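Local coordinates for Beta/gamma crystallin domain-containing protein 1 (Homo sapiens, PDB 3CW3) that may act as a suppressor of malignant melanoma, possibly through interactions with the cytoskeleton, and is represented here by one of its beta/gamma-crystallin domains, at residues Gln48-Glu52 against Gly90-His94. Numbering follows the deposited sequence.
Sequences QPNFE and GSIRH
The hydroxyl of S91 reaches into the turn of 48-52 and binds its backbone at two points. OG donates to O of Q48 at 2.7 Å. The approach is bent, 146° at the carbonyl oxygen, and OG is tilted from the carbonyl plane. The same OG accepts from N of F51 at 2.9 Å. Chi1 of S91 is 49°, which sets OG between the backbone N and the carbonyl carbon and aims it into the turn. N50 and F51 both have positive phi, and N of Q48 bonds to O of E52 across the base of the turn.

This is the folded hairpin of the beta/gamma-crystallin Greek key, between strands 42-46 and 55-58. The serine that holds it is a hallmark of the family and lies at the start of strand 91-95. G90 and S91 form a classic beta bulge opposite Y46. CA of G90 packs 3.5 Å from C of Q48, with no side chain to intervene.

Further along the strand, the R93 and F51 side chains cross at about a right angle. CG of R93 lies anti to the backbone N and the chain bends at chi2, and this lays CD over the ring centre, 3.6 Å from the centroid, in a CH-pi contact. CB of R93 touches CD2 and CE2 of the same ring. At the ring edge, in plane, O of I92 lies 3.3 Å from CE2 of F51. The guanidinium of R93 is turned 48° from the ring plane and adds at most a weak cation-pi attraction; its NH1 forms a salt bridge with D21.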
loop_
_atom_site.group_PDB
_atom_site.type_symbol
_atom_site.label_atom_id
_atom_site.label_comp_id
_atom_site.label_asym_id
_atom_site.label_seq_id
_atom_site.Cartn_x
_atom_site.Cartn_y
_atom_site.Cartn_z
ATOM N N GLN A 48 8.715 -0.632 5.201
ATOM C CA GLN A 48 10.103 -0.850 4.807
ATOM C C GLN A 48 10.336 -2.197 4.140
ATOM O O GLN A 48 9.523 -3.110 4.263
ATOM C CB GLN A 48 11.007 -0.733 6.036
ATOM C CG GLN A 48 10.726 0.510 6.866
ATOM C CD GLN A 48 11.703 0.685 8.006
ATOM O OE1 GLN A 48 11.941 -0.238 8.783
ATOM N NE2 GLN A 48 12.271 1.880 8.116
ATOM N N PRO A 49 11.459 -2.334 3.413
ATOM C CA PRO A 49 11.780 -3.591 2.737
ATOM C C PRO A 49 11.948 -4.726 3.743
ATOM O O PRO A 49 12.151 -4.490 4.933
ATOM C CB PRO A 49 13.087 -3.269 2.012
ATOM C CG PRO A 49 12.955 -1.810 1.711
ATOM C CD PRO A 49 12.403 -1.274 3.018
ATOM N N ASN A 50 11.857 -5.957 3.253
ATOM C CA ASN A 50 12.010 -7.139 4.086
ATOM C C ASN A 50 10.973 -7.267 5.199
ATOM O O ASN A 50 11.256 -7.803 6.274
ATOM C CB ASN A 50 13.429 -7.183 4.655
ATOM C CG ASN A 50 14.478 -7.237 3.556
ATOM O OD1 ASN A 50 14.435 -8.113 2.693
ATOM N ND2 ASN A 50 15.411 -6.296 3.574
ATOM N N PHE A 51 9.774 -6.761 4.925
ATOM C CA PHE A 51 8.652 -6.851 5.847
ATOM C C PHE A 51 8.932 -6.296 7.241
ATOM O O PHE A 51 8.701 -6.960 8.250
ATOM C CB PHE A 51 8.215 -8.319 5.912
ATOM C CG PHE A 51 8.244 -9.005 4.566
ATOM C CD1 PHE A 51 9.164 -10.020 4.302
ATOM C CD2 PHE A 51 7.390 -8.595 3.546
ATOM C CE1 PHE A 51 9.237 -10.611 3.041
ATOM C CE2 PHE A 51 7.451 -9.179 2.282
ATOM C CZ PHE A 51 8.380 -10.191 2.029
ATOM N N GLU A 52 9.417 -5.059 7.283
ATOM C CA GLU A 52 9.740 -4.390 8.538
ATOM C C GLU A 52 9.026 -3.046 8.587
ATOM O O GLU A 52 8.497 -2.585 7.576
ATOM C CB GLU A 52 11.250 -4.147 8.634
ATOM C CG GLU A 52 12.110 -5.399 8.634
ATOM C CD GLU A 52 11.876 -6.260 9.857
ATOM O OE1 GLU A 52 11.589 -5.699 10.935
ATOM O OE2 GLU A 52 11.994 -7.497 9.747
ATOM N N GLY A 90 7.303 -0.332 1.179
ATOM C CA GLY A 90 8.591 -0.983 1.361
ATOM C C GLY A 90 8.632 -2.428 0.900
ATOM O O GLY A 90 9.600 -2.871 0.284
ATOM N N SER A 91 7.583 -3.172 1.211
ATOM C CA SER A 91 7.501 -4.573 0.826
ATOM C C SER A 91 6.066 -5.045 0.958
ATOM O O SER A 91 5.271 -4.450 1.690
ATOM C CB SER A 91 8.438 -5.427 1.697
ATOM O OG SER A 91 8.277 -5.144 3.078
ATOM N N ILE A 92 5.737 -6.105 0.231
ATOM C CA ILE A 92 4.392 -6.660 0.242
ATOM C C ILE A 92 4.482 -8.148 0.551
ATOM O O ILE A 92 5.172 -8.901 -0.145
ATOM C CB ILE A 92 3.702 -6.437 -1.131
ATOM C CG1 ILE A 92 3.476 -4.936 -1.347
ATOM C CG2 ILE A 92 2.402 -7.215 -1.205
ATOM C CD1 ILE A 92 2.842 -4.573 -2.690
ATOM N N ARG A 93 3.793 -8.560 1.610
ATOM C CA ARG A 93 3.796 -9.952 2.028
ATOM C C ARG A 93 2.525 -10.669 1.590
ATOM O O ARG A 93 1.410 -10.200 1.827
ATOM C CB ARG A 93 3.937 -10.040 3.550
ATOM C CG ARG A 93 4.171 -11.451 4.083
ATOM C CD ARG A 93 5.644 -11.853 3.983
ATOM N NE ARG A 93 5.913 -13.076 4.740
ATOM C CZ ARG A 93 5.622 -14.306 4.320
ATOM N NH1 ARG A 93 5.053 -14.496 3.134
ATOM N NH2 ARG A 93 5.884 -15.348 5.101
ATOM N N HIS A 94 2.714 -11.815 0.950
ATOM C CA HIS A 94 1.622 -12.645 0.463
ATOM C C HIS A 94 1.297 -13.643 1.573
ATOM O O HIS A 94 2.043 -14.596 1.802
ATOM C CB HIS A 94 2.075 -13.359 -0.818
ATOM C CG HIS A 94 1.047 -14.268 -1.414
ATOM N ND1 HIS A 94 -0.307 -14.072 -1.256
ATOM C CD2 HIS A 94 1.180 -15.356 -2.211
ATOM C CE1 HIS A 94 -0.965 -14.998 -1.929
ATOM N NE2 HIS A 94 -0.087 -15.788 -2.518
#